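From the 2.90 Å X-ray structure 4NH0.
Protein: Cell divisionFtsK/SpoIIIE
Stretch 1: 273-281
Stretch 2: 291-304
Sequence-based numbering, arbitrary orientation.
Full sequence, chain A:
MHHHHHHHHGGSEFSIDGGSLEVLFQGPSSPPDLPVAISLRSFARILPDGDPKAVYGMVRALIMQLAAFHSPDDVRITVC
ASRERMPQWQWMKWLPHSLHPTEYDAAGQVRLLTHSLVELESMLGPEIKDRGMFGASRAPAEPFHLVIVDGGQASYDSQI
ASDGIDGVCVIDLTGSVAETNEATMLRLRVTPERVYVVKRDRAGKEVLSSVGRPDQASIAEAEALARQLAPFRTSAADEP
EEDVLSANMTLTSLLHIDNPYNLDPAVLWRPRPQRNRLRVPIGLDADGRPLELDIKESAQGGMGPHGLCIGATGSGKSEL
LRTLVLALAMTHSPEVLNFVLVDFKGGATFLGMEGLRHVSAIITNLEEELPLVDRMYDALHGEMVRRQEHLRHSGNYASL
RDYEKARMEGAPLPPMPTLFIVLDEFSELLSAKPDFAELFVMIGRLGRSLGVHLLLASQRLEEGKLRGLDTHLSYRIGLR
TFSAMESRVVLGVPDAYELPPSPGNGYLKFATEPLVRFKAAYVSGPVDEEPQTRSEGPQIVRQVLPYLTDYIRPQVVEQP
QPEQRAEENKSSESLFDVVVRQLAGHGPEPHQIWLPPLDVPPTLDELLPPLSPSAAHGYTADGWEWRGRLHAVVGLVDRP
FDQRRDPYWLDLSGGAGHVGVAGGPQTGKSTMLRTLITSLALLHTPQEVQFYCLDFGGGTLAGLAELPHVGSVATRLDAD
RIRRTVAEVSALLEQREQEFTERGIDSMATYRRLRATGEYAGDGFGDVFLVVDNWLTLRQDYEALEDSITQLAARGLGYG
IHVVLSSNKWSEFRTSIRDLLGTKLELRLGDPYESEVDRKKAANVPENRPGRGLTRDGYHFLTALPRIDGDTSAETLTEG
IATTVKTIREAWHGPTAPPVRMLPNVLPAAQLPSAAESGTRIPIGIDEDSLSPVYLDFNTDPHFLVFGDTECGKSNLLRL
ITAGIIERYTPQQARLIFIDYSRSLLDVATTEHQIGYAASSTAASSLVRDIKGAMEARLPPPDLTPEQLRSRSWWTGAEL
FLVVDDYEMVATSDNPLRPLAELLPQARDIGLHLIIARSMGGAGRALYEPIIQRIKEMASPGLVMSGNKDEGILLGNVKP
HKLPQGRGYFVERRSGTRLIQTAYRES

Stretch 1 (273-281) PQRNRLRVP
Stretch 2 291-304: LELDIKESAQGGMG

The most unusual feature of this contact is a carboxylate that serves both stretches: Asp 294 (chi1 -178°, chi2 -84°) meets an arginine of the other stretch through OD2, while OD1 accepts two amides of its own following loop. OD2 lies 3.4 Å from Arg 279 NE, at the edge of the guanidinium, in a weak hydrogen bond within a salt bridge. OD1 accepts Lys 296 N at 3.3 Å and, weakly, Gly 302 N at 3.3 Å.

Strand 279-281 runs antiparallel to strand 291-294, with 153° between their directions. Arg 279 faces Asp 294 (CA-CA 4.2 Å) and Pro 281 faces Glu 292 (4.0 Å) as non-hydrogen-bonded pairs; Val 280 and Leu 293 form the hydrogen-bonded pair (5.6 Å). Leu 293 N donates to Val 280 O at 2.8 Å and 172°, whereas the return bond, Val 280 N to Leu 293 O, is weak at 3.3 Å. Because Pro 281 sits in a non-hydrogen-bonded pair, its lack of an amide hydrogen costs no bond to stretch 2; Pro 281 CA approaches Leu 291 O at 3.4 Å, as Arg 279 CA approaches Leu 293 O at 3.4 Å. Beyond the strands, Ile 295 N donates to Leu 278 O at 3.3 Å.

Arg 279 shares a sheet face with Glu 292 and Asp 294. Its t, t, m chain (chi4 -103°) brings NH1 to 2.7 Å from Glu 292 OE1, a salt bridge with a 157° hydrogen bond; Glu 292 is m, t, with chi3 -43°. Val 280 (m) and Leu 293 (t, p) occupy the other face, both buried.

A type II turn from Asn 276 to Arg 279 gives Leu 278 phi/psi of 55/33° and directs its CB toward stretch 2, 3.8 Å from Ile 295 CG1 (chi1 p, chi2 t). Lys 296 (m, t, m, t) packs CG 3.9 Å from Leu 278 CB. Its NZ donates weakly to Arg 275 O at 3.2 Å, although the ammonium position is uncertain. Altogether, 672 Å² is buried, both sides summed.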

# COMPACT_ATOMS: atom_id res chain seq x y z
N PRO A 273 -54.94 11.97 -15.94
CA PRO A 273 -55.17 13.35 -16.38
C PRO A 273 -54.17 14.31 -15.75
O PRO A 273 -53.58 13.97 -14.72
CB PRO A 273 -56.59 13.64 -15.92
CG PRO A 273 -57.24 12.31 -15.84
CD PRO A 273 -56.17 11.36 -15.39
N GLN A 274 -53.99 15.48 -16.34
CA GLN A 274 -53.01 16.46 -15.87
C GLN A 274 -53.21 16.81 -14.39
O GLN A 274 -52.23 17.04 -13.67
CB GLN A 274 -53.07 17.73 -16.71
CG GLN A 274 -52.66 17.55 -18.16
CD GLN A 274 -53.79 17.07 -19.04
OE1 GLN A 274 -54.92 16.87 -18.57
NE2 GLN A 274 -53.51 16.88 -20.32
N ARG A 275 -54.46 16.85 -13.95
CA ARG A 275 -54.75 17.17 -12.56
C ARG A 275 -54.44 15.99 -11.64
O ARG A 275 -53.86 16.17 -10.57
CB ARG A 275 -56.21 17.58 -12.39
CG ARG A 275 -56.51 18.17 -11.02
CD ARG A 275 -58.00 18.25 -10.75
NE ARG A 275 -58.27 18.78 -9.42
CZ ARG A 275 -59.45 18.76 -8.82
NH1 ARG A 275 -60.49 18.21 -9.42
NH2 ARG A 275 -59.59 19.27 -7.60
N ASN A 276 -54.82 14.80 -12.08
CA ASN A 276 -54.65 13.60 -11.26
C ASN A 276 -53.21 13.10 -11.20
O ASN A 276 -52.91 12.14 -10.49
CB ASN A 276 -55.56 12.48 -11.77
CG ASN A 276 -56.98 12.62 -11.29
OD1 ASN A 276 -57.39 11.99 -10.32
ND2 ASN A 276 -57.75 13.47 -11.97
N ARG A 277 -52.32 13.74 -11.95
CA ARG A 277 -50.90 13.40 -11.88
C ARG A 277 -50.33 13.84 -10.55
O ARG A 277 -50.53 14.98 -10.12
CB ARG A 277 -50.13 14.05 -13.03
CG ARG A 277 -50.46 13.49 -14.40
CD ARG A 277 -49.44 13.92 -15.44
NE ARG A 277 -49.80 13.46 -16.78
CZ ARG A 277 -50.30 14.25 -17.72
NH1 ARG A 277 -50.49 15.54 -17.47
NH2 ARG A 277 -50.60 13.76 -18.91
N LEU A 278 -49.63 12.93 -9.88
CA LEU A 278 -49.01 13.19 -8.58
C LEU A 278 -50.03 13.70 -7.57
O LEU A 278 -49.71 14.50 -6.70
CB LEU A 278 -47.86 14.18 -8.72
CG LEU A 278 -46.45 13.60 -8.89
CD1 LEU A 278 -46.43 12.49 -9.93
CD2 LEU A 278 -45.47 14.69 -9.27
N ARG A 279 -51.27 13.22 -7.70
CA ARG A 279 -52.34 13.59 -6.79
C ARG A 279 -53.02 12.35 -6.24
O ARG A 279 -53.69 11.62 -6.97
CB ARG A 279 -53.37 14.48 -7.50
CG ARG A 279 -54.64 14.71 -6.70
CD ARG A 279 -55.64 15.54 -7.48
NE ARG A 279 -55.38 16.97 -7.37
CZ ARG A 279 -56.07 17.80 -6.60
NH1 ARG A 279 -57.07 17.34 -5.87
NH2 ARG A 279 -55.76 19.09 -6.56
N VAL A 280 -52.83 12.10 -4.95
CA VAL A 280 -53.38 10.92 -4.30
C VAL A 280 -54.11 11.29 -3.02
O VAL A 280 -53.76 12.28 -2.36
CB VAL A 280 -52.28 9.89 -3.99
CG1 VAL A 280 -51.73 9.30 -5.27
CG2 VAL A 280 -51.18 10.53 -3.16
N PRO A 281 -55.14 10.51 -2.65
CA PRO A 281 -55.85 10.74 -1.39
C PRO A 281 -55.03 10.26 -0.20
O PRO A 281 -54.36 9.24 -0.29
CB PRO A 281 -57.12 9.91 -1.55
CG PRO A 281 -56.73 8.82 -2.47
CD PRO A 281 -55.76 9.43 -3.44
N LEU A 291 -59.46 13.68 1.12
CA LEU A 291 -58.54 14.80 1.01
C LEU A 291 -57.33 14.40 0.17
O LEU A 291 -56.58 13.50 0.54
CB LEU A 291 -58.08 15.27 2.39
CG LEU A 291 -57.13 16.47 2.36
CD1 LEU A 291 -57.79 17.66 1.68
CD2 LEU A 291 -56.68 16.85 3.76
N GLU A 292 -57.16 15.07 -0.96
CA GLU A 292 -56.09 14.74 -1.89
C GLU A 292 -54.89 15.65 -1.71
O GLU A 292 -55.02 16.83 -1.38
CB GLU A 292 -56.59 14.82 -3.33
CG GLU A 292 -57.60 13.74 -3.70
CD GLU A 292 -58.03 13.83 -5.15
OE1 GLU A 292 -58.28 14.96 -5.62
OE2 GLU A 292 -58.13 12.78 -5.81
N LEU A 293 -53.70 15.09 -1.94
CA LEU A 293 -52.47 15.87 -1.90
C LEU A 293 -51.83 15.92 -3.28
O LEU A 293 -51.43 14.89 -3.83
CB LEU A 293 -51.50 15.27 -0.88
CG LEU A 293 -50.16 16.00 -0.73
CD1 LEU A 293 -50.39 17.47 -0.45
CD2 LEU A 293 -49.33 15.37 0.37
N ASP A 294 -51.75 17.12 -3.84
CA ASP A 294 -51.21 17.32 -5.18
C ASP A 294 -49.87 18.04 -5.11
O ASP A 294 -49.83 19.25 -4.89
CB ASP A 294 -52.21 18.11 -6.03
CG ASP A 294 -51.73 18.32 -7.45
OD1 ASP A 294 -50.96 19.27 -7.69
OD2 ASP A 294 -52.14 17.53 -8.33
N ILE A 295 -48.78 17.31 -5.31
CA ILE A 295 -47.45 17.88 -5.14
C ILE A 295 -46.88 18.47 -6.42
O ILE A 295 -45.68 18.73 -6.51
CB ILE A 295 -46.46 16.83 -4.60
CG1 ILE A 295 -46.38 15.64 -5.56
CG2 ILE A 295 -46.88 16.37 -3.21
CD1 ILE A 295 -45.39 14.58 -5.12
N LYS A 296 -47.74 18.68 -7.42
CA LYS A 296 -47.31 19.33 -8.65
C LYS A 296 -47.06 20.81 -8.40
O LYS A 296 -47.54 21.36 -7.41
CB LYS A 296 -48.35 19.16 -9.75
CG LYS A 296 -48.58 17.73 -10.19
CD LYS A 296 -49.57 17.69 -11.34
CE LYS A 296 -50.91 18.25 -10.93
NZ LYS A 296 -51.89 18.27 -12.05
N GLU A 297 -46.32 21.45 -9.29
CA GLU A 297 -46.06 22.88 -9.18
C GLU A 297 -47.36 23.66 -9.25
O GLU A 297 -48.35 23.18 -9.81
CB GLU A 297 -45.10 23.35 -10.27
CG GLU A 297 -45.56 23.04 -11.68
CD GLU A 297 -44.63 23.61 -12.73
OE1 GLU A 297 -43.80 24.47 -12.39
OE2 GLU A 297 -44.72 23.19 -13.91
N SER A 298 -47.36 24.86 -8.68
CA SER A 298 -48.56 25.69 -8.62
C SER A 298 -49.07 26.06 -10.01
O SER A 298 -50.26 26.25 -10.21
CB SER A 298 -48.29 26.95 -7.81
OG SER A 298 -47.19 27.67 -8.34
N ALA A 299 -48.14 26.17 -10.96
CA ALA A 299 -48.48 26.59 -12.31
C ALA A 299 -49.21 25.50 -13.09
O ALA A 299 -49.81 25.77 -14.13
CB ALA A 299 -47.23 27.01 -13.06
N GLN A 300 -49.16 24.27 -12.58
CA GLN A 300 -49.74 23.14 -13.28
C GLN A 300 -50.95 22.56 -12.55
O GLN A 300 -51.95 22.19 -13.17
CB GLN A 300 -48.69 22.05 -13.49
CG GLN A 300 -49.17 20.87 -14.32
CD GLN A 300 -48.07 19.87 -14.59
OE1 GLN A 300 -46.92 20.08 -14.20
NE2 GLN A 300 -48.41 18.78 -15.26
N GLY A 301 -50.86 22.49 -11.23
CA GLY A 301 -51.95 21.95 -10.42
C GLY A 301 -52.21 22.79 -9.19
O GLY A 301 -53.05 23.69 -9.20
N GLY A 302 -51.48 22.49 -8.12
CA GLY A 302 -51.62 23.23 -6.88
C GLY A 302 -50.70 22.71 -5.80
O GLY A 302 -49.97 21.74 -6.01
N MET A 303 -50.73 23.37 -4.64
CA MET A 303 -49.97 22.96 -3.46
C MET A 303 -48.46 22.87 -3.70
O MET A 303 -47.75 22.27 -2.90
CB MET A 303 -50.50 21.62 -2.93
CG MET A 303 -51.83 21.75 -2.19
SD MET A 303 -52.52 20.18 -1.65
CE MET A 303 -53.58 19.79 -3.04
N GLY A 304 -47.99 23.47 -4.78
CA GLY A 304 -46.57 23.60 -5.05
C GLY A 304 -45.76 22.31 -5.14
O GLY A 304 -46.29 21.22 -4.94